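Local structure of methylated RNA-binding protein 1 (Saccharomyces cerevisiae S288c, 4RCM) at residues 106-111 / 155-161; 12-18 / 140-145. The protein recognises and binds N6-methyladenosine-containing RNAs through its YTH domain and, by binding the 3'-UTR of PHO4 mRNA, lowers its stability in the control of phosphate metabolism. All blocks are in the same frame, centred on the assembly; numbering follows the deposited sequence. Where two conformers were deposited one is given.

Interaction 1 (106-111 / 155-161)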
loop_
_atom_site.group_PDB
_atom_site.type_symbol
_atom_site.label_atom_id
_atom_site.label_comp_id
_atom_site.label_asym_id
_atom_site.label_seq_id
_atom_site.Cartn_x
_atom_site.Cartn_y
_atom_site.Cartn_z
ATOM N N TRP A 106 5.826 3.244 6.231
ATOM C CA TRP A 106 5.271 1.904 6.348
ATOM C C TRP A 106 4.708 1.828 7.750
ATOM O O TRP A 106 5.471 1.896 8.713
ATOM C CB TRP A 106 6.367 0.877 6.070
ATOM C CG TRP A 106 6.565 0.659 4.596
ATOM C CD1 TRP A 106 7.156 1.519 3.700
ATOM C CD2 TRP A 106 6.026 -0.408 3.819
ATOM N NE1 TRP A 106 7.083 0.998 2.441
ATOM C CE2 TRP A 106 6.394 -0.189 2.489
ATOM C CE3 TRP A 106 5.292 -1.544 4.128
ATOM C CZ2 TRP A 106 6.055 -1.067 1.462
ATOM C CZ3 TRP A 106 4.965 -2.415 3.099
ATOM C CH2 TRP A 106 5.340 -2.165 1.786
ATOM N N VAL A 107 3.392 1.839 7.873
ATOM C CA VAL A 107 2.726 1.784 9.198
ATOM C C VAL A 107 2.586 0.340 9.694
ATOM O O VAL A 107 2.731 0.086 10.887
ATOM C CB VAL A 107 1.344 2.512 9.220
ATOM C CG1 VAL A 107 1.514 4.008 9.021
ATOM C CG2 VAL A 107 0.399 1.978 8.144
ATOM N N ILE A 108 2.350 -0.596 8.766
ATOM C CA ILE A 108 2.207 -2.030 9.098
ATOM C C ILE A 108 3.033 -2.941 8.195
ATOM O O ILE A 108 2.991 -2.834 6.991
ATOM C CB ILE A 108 0.729 -2.507 9.029
ATOM C CG1 ILE A 108 -0.125 -1.791 10.057
ATOM C CG2 ILE A 108 0.612 -4.051 9.242
ATOM C CD1 ILE A 108 -1.613 -1.812 9.736
ATOM N N VAL A 109 3.747 -3.919 8.789
ATOM C CA VAL A 109 4.589 -4.804 8.001
ATOM C C VAL A 109 4.342 -6.196 8.527
ATOM O O VAL A 109 4.738 -6.479 9.648
ATOM C CB VAL A 109 6.085 -4.475 8.146
ATOM C CG1 VAL A 109 6.940 -5.478 7.373
ATOM C CG2 VAL A 109 6.361 -3.070 7.665
ATOM N N ARG A 110 3.578 -6.979 7.759
ATOM C CA ARG A 110 3.236 -8.348 8.069
ATOM C C ARG A 110 2.432 -8.870 6.890
ATOM O O ARG A 110 1.801 -8.121 6.182
ATOM C CB ARG A 110 2.417 -8.500 9.353
ATOM C CG ARG A 110 1.112 -7.689 9.438
ATOM C CD ARG A 110 -0.182 -8.403 8.993
ATOM N NE ARG A 110 -0.326 -9.784 9.494
ATOM C CZ ARG A 110 -1.017 -10.177 10.566
ATOM N NH1 ARG A 110 -1.637 -9.314 11.380
ATOM N NH2 ARG A 110 -1.039 -11.454 10.861
ATOM N N ASP A 111 2.473 -10.158 6.678
ATOM C CA ASP A 111 1.694 -10.771 5.579
ATOM C C ASP A 111 0.263 -11.094 6.020
ATOM O O ASP A 111 0.017 -11.469 7.140
ATOM C CB ASP A 111 2.381 -12.057 5.095
ATOM C CG ASP A 111 3.664 -11.790 4.301
ATOM O OD1 ASP A 111 4.013 -10.617 3.944
ATOM O OD2 ASP A 111 4.355 -12.793 4.019
ATOM N N ASP A 155 -1.995 -11.918 15.360
ATOM C CA ASP A 155 -2.206 -13.373 15.170
ATOM C C ASP A 155 -0.984 -14.136 15.616
ATOM O O ASP A 155 0.159 -13.674 15.427
ATOM C CB ASP A 155 -2.437 -13.710 13.694
ATOM C CG ASP A 155 -3.747 -13.168 13.152
ATOM O OD1 ASP A 155 -4.791 -13.648 13.615
ATOM O OD2 ASP A 155 -3.739 -12.279 12.253
ATOM N N SER A 156 -1.197 -15.342 16.142
ATOM C CA SER A 156 -0.084 -16.110 16.692
ATOM C C SER A 156 0.884 -16.629 15.603
ATOM O O SER A 156 2.068 -16.843 15.874
ATOM C CB SER A 156 -0.600 -17.242 17.582
ATOM O OG SER A 156 -1.604 -18.005 16.944
ATOM N N ASP A 157 0.380 -16.782 14.374
ATOM C CA ASP A 157 1.193 -17.209 13.211
ATOM C C ASP A 157 1.830 -16.029 12.431
ATOM O O ASP A 157 2.321 -16.220 11.316
ATOM C CB ASP A 157 0.313 -18.046 12.227
ATOM C CG ASP A 157 -0.951 -17.287 11.740
ATOM O OD1 ASP A 157 -1.112 -16.084 12.052
ATOM O OD2 ASP A 157 -1.796 -17.896 11.042
ATOM N N ILE A 158 1.830 -14.825 12.997
ATOM C CA ILE A 158 2.190 -13.644 12.194
ATOM C C ILE A 158 3.576 -13.776 11.563
ATOM O O ILE A 158 4.498 -14.195 12.219
ATOM C CB ILE A 158 2.121 -12.345 13.013
ATOM C CG1 ILE A 158 2.348 -11.128 12.111
ATOM C CG2 ILE A 158 3.156 -12.356 14.137
ATOM C CD1 ILE A 158 1.841 -9.831 12.735
ATOM N N PHE A 159 3.688 -13.377 10.285
ATOM C CA PHE A 159 4.927 -13.449 9.513
ATOM C C PHE A 159 5.096 -12.160 8.747
ATOM O O PHE A 159 4.106 -11.564 8.274
ATOM C CB PHE A 159 4.918 -14.632 8.508
ATOM C CG PHE A 159 6.250 -14.878 7.846
ATOM C CD1 PHE A 159 7.269 -15.573 8.520
ATOM C CD2 PHE A 159 6.515 -14.395 6.557
ATOM C CE1 PHE A 159 8.524 -15.778 7.914
ATOM C CE2 PHE A 159 7.761 -14.605 5.943
ATOM C CZ PHE A 159 8.765 -15.285 6.620
ATOM N N SER A 160 6.342 -11.754 8.585
ATOM C CA SER A 160 6.652 -10.579 7.742
ATOM C C SER A 160 7.875 -10.724 6.819
ATOM O O SER A 160 8.717 -11.625 6.996
ATOM C CB SER A 160 6.824 -9.340 8.625
ATOM O OG SER A 160 8.118 -9.186 9.166
ATOM N N PHE A 161 7.983 -9.809 5.857
ATOM C CA PHE A 161 9.163 -9.772 5.013
ATOM C C PHE A 161 10.411 -9.213 5.744
ATOM O O PHE A 161 11.466 -9.057 5.119
ATOM C CB PHE A 161 8.899 -8.979 3.713
ATOM C CG PHE A 161 8.737 -7.452 3.878
ATOM C CD1 PHE A 161 9.788 -6.632 4.296
ATOM C CD2 PHE A 161 7.537 -6.827 3.526
ATOM C CE1 PHE A 161 9.617 -5.253 4.397
ATOM C CE2 PHE A 161 7.371 -5.460 3.632
ATOM C CZ PHE A 161 8.410 -4.672 4.083
HETATM O O HOH W 1 1.044 -12.911 8.926
HETATM O O HOH W 2 -1.220 -14.002 10.007
HETATM O O HOH W 3 5.365 -8.579 5.407
#
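Only one direct backbone hydrogen bond joins strand residues 106-111 to the C-terminal segment 155-161: Asp111 N donates to Phe159 O in an almost linear bond of 2.7 Å. The same carbonyl O of Phe159 also receives a CA-H...O contact from Arg110 CA at 3.3 Å. Charge adds a second link, the salt bridge from Arg110 NH2 to OD2 of Asp155 (3.1 Å), which opens the type I turn Asp155-Ile158; Ile158 CD1 lies over one guanidinium face, 3.6 Å from Arg110 CZ. Arg110 NH1 is held by the carbonyls of Phe151 and Thr153. Strand 102-112 belongs to the mixed sheet of the YTH domain, a member of the PUA clan, and a classic beta bulge at Val107 and Ile108, both facing Val76, interrupts its regular pairing. Waters add indirect links: water 1 joins Arg110 NH2, Asp111 O and Phe159 N, while water 3 links Asp111 OD1 to Phe161 N. Asp111 OD2 is engaged by Arg72. The apolar end centres on Phe161, whose edge meets the Trp106 face in a T-shaped pair (centroids 5.7 Å apart, planes at 86°) and whose own face receives Val109 CG1, 3.8 Å from the ring centroid.

Interaction 2 (12-18 / 140-145)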
loop_
_atom_site.group_PDB
_atom_site.type_symbol
_atom_site.label_atom_id
_atom_site.label_comp_id
_atom_site.label_asym_id
_atom_site.label_seq_id
_atom_site.Cartn_x
_atom_site.Cartn_y
_atom_site.Cartn_z
ATOM N N ILE A 12 -7.709 6.336 11.185
ATOM C CA ILE A 12 -7.908 6.735 9.816
ATOM C C ILE A 12 -9.292 7.382 9.689
ATOM O O ILE A 12 -10.328 6.674 9.669
ATOM C CB ILE A 12 -7.761 5.523 8.846
ATOM C CG1 ILE A 12 -6.411 4.842 9.042
ATOM C CG2 ILE A 12 -7.984 5.954 7.397
ATOM C CD1 ILE A 12 -6.210 3.689 8.129
ATOM N N PRO A 13 -9.313 8.735 9.581
ATOM C CA PRO A 13 -10.523 9.529 9.542
ATOM C C PRO A 13 -11.279 9.577 8.228
ATOM O O PRO A 13 -10.786 9.150 7.139
ATOM C CB PRO A 13 -10.060 10.932 9.890
ATOM C CG PRO A 13 -8.611 10.966 9.744
ATOM C CD PRO A 13 -8.103 9.553 9.787
ATOM N N GLU A 14 -12.492 10.091 8.376
ATOM C CA GLU A 14 -13.474 10.156 7.340
ATOM C C GLU A 14 -12.799 10.880 6.203
ATOM O O GLU A 14 -11.941 11.739 6.437
ATOM C CB GLU A 14 -14.724 10.948 7.833
ATOM C CG GLU A 14 -15.918 10.946 6.871
ATOM C CD GLU A 14 -16.891 12.147 7.111
ATOM O OE1 GLU A 14 -16.914 12.664 8.256
ATOM O OE2 GLU A 14 -17.624 12.556 6.157
ATOM N N ASN A 15 -13.129 10.449 4.997
ATOM C CA ASN A 15 -12.634 11.019 3.752
ATOM C C ASN A 15 -11.216 10.577 3.392
ATOM O O ASN A 15 -10.690 10.998 2.381
ATOM C CB ASN A 15 -12.742 12.538 3.776
ATOM C CG ASN A 15 -14.173 13.036 3.888
ATOM O OD1 ASN A 15 -15.069 12.481 3.308
ATOM N ND2 ASN A 15 -14.367 14.141 4.590
ATOM N N SER A 16 -10.590 9.740 4.223
ATOM C CA SER A 16 -9.339 9.066 3.840
ATOM C C SER A 16 -9.573 8.093 2.689
ATOM O O SER A 16 -10.696 7.671 2.493
ATOM C CB SER A 16 -8.743 8.286 4.999
ATOM O OG SER A 16 -8.364 9.173 6.020
ATOM N N ARG A 17 -8.493 7.733 1.969
ATOM C CA ARG A 17 -8.576 7.000 0.712
ATOM C C ARG A 17 -7.592 5.849 0.698
ATOM O O ARG A 17 -6.546 5.955 1.317
ATOM C CB ARG A 17 -8.404 7.986 -0.458
ATOM C CG ARG A 17 -9.655 8.856 -0.588
ATOM C CD ARG A 17 -9.573 9.906 -1.672
ATOM N NE ARG A 17 -9.727 9.305 -2.978
ATOM C CZ ARG A 17 -9.711 9.985 -4.125
ATOM N NH1 ARG A 17 -9.565 11.293 -4.108
ATOM N NH2 ARG A 17 -9.864 9.344 -5.280
ATOM N N PHE A 18 -8.007 4.725 0.095
ATOM C CA PHE A 18 -7.234 3.468 0.080
ATOM C C PHE A 18 -7.012 3.021 -1.353
ATOM O O PHE A 18 -7.972 2.913 -2.123
ATOM C CB PHE A 18 -7.998 2.353 0.792
ATOM C CG PHE A 18 -8.244 2.615 2.240
ATOM C CD1 PHE A 18 -7.323 2.233 3.183
ATOM C CD2 PHE A 18 -9.419 3.238 2.659
ATOM C CE1 PHE A 18 -7.533 2.507 4.513
ATOM C CE2 PHE A 18 -9.649 3.480 4.001
ATOM C CZ PHE A 18 -8.711 3.091 4.941
ATOM N N PRO A 140 -12.894 1.349 -1.576
ATOM C CA PRO A 140 -13.820 2.180 -0.763
ATOM C C PRO A 140 -13.440 2.237 0.725
ATOM O O PRO A 140 -13.037 1.245 1.283
ATOM C CB PRO A 140 -15.171 1.445 -0.889
ATOM C CG PRO A 140 -15.046 0.551 -2.072
ATOM C CD PRO A 140 -13.574 0.152 -2.118
ATOM N N TYR A 141 -13.663 3.380 1.369
ATOM C CA TYR A 141 -13.259 3.582 2.753
ATOM C C TYR A 141 -13.615 2.428 3.685
ATOM O O TYR A 141 -12.733 1.828 4.351
ATOM C CB TYR A 141 -13.900 4.882 3.240
ATOM C CG TYR A 141 -13.556 5.252 4.632
ATOM C CD1 TYR A 141 -12.337 5.861 4.955
ATOM C CD2 TYR A 141 -14.461 5.009 5.652
ATOM C CE1 TYR A 141 -12.042 6.211 6.284
ATOM C CE2 TYR A 141 -14.189 5.362 6.962
ATOM C CZ TYR A 141 -12.993 5.957 7.289
ATOM O OH TYR A 141 -12.789 6.215 8.616
ATOM N N SER A 142 -14.899 2.076 3.701
ATOM C CA SER A 142 -15.352 1.036 4.642
ATOM C C SER A 142 -14.652 -0.323 4.472
ATOM O O SER A 142 -14.321 -0.963 5.495
ATOM C CB SER A 142 -16.883 0.893 4.654
ATOM O OG SER A 142 -17.397 0.561 3.388
ATOM N N ILE A 143 -14.425 -0.766 3.237
ATOM C CA ILE A 143 -13.699 -2.012 2.970
ATOM C C ILE A 143 -12.243 -1.822 3.426
ATOM O O ILE A 143 -11.651 -2.696 4.087
ATOM C CB ILE A 143 -13.652 -2.384 1.450
ATOM C CG1 ILE A 143 -15.044 -2.384 0.775
ATOM C CG2 ILE A 143 -12.981 -3.737 1.248
ATOM C CD1 ILE A 143 -16.023 -3.257 1.443
ATOM N N GLY A 144 -11.634 -0.690 3.068
ATOM C CA GLY A 144 -10.269 -0.454 3.501
ATOM C C GLY A 144 -10.065 -0.529 4.995
ATOM O O GLY A 144 -9.077 -1.120 5.485
ATOM N N ILE A 145 -11.018 0.038 5.737
ATOM C CA ILE A 145 -10.931 0.040 7.179
ATOM C C ILE A 145 -10.997 -1.393 7.682
ATOM O O ILE A 145 -10.238 -1.824 8.599
ATOM C CB ILE A 145 -12.085 0.878 7.829
ATOM C CG1 ILE A 145 -11.853 2.375 7.613
ATOM C CG2 ILE A 145 -12.209 0.564 9.296
ATOM C CD1 ILE A 145 -10.642 2.937 8.347
#
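Phe18, on strand 17-23, projects its ring onto the first turn of helix 141-151, where Gly144 offers a shallow hollow. Gly144 CA sits 3.8 Å from the centroid of the Phe18 ring and nearly on its normal, a CH-pi contact; a beta carbon on Gly144 would collide with Phe18 CD2. Phe18 CE2 touches Tyr141 CD1 at 3.7 Å and Phe18 CZ meets Ile145 CD1 at 3.9 Å. Ile145 CD1 also reaches Ile12 CB (3.9 Å), so its tip bridges Ile12 and Phe18, while Phe62 and Ile148 extend the apolar cluster. The second bump is Tyr141, which packs against one face of the type II turn Pro13-Ser16. Its CE1 lies 3.3 Å from Pro13 O and its CD1 3.5 Å from Ser16 O. Within the turn, Pro13 O accepts hydrogen bonds from Ser16 OG (2.7 Å) and Ser16 N (3.0 Å). The contact joins the loop leading into strand 17-23, and the strand's start, to the helix, away from the YTH domain's N6-methyladenosine site. The chemistry implies side chains that meet through apolar contacts, with one hydrogen bond, Tyr141 OH to Ile12 O (2.7 Å), giving the hydroxyl proton an acceptor inside the contact.

Overall arrangement
From the N terminus, the chain first passes through 12-18, whose end opens strand 17-23, and builds helices 26-35 and 42-53 and most of the mixed sheet before reaching 106-111 on strand 102-112. Segment 140-145 then starts helix 141-151 and closes interaction 2, a loop of 121 intervening residues. Beyond that helix, 155-161 returns to the sheet and closes interaction 1 over 43 residues. The two loops cross, with the rest of helix 141-151 separating the closing segments. Interaction 2 ties the start of this helix to the loop before strand 17-23 and the start of that strand, and interaction 1 ties the C-terminal tail to strand 102-112. Their centres are 21 Å apart and they do not touch.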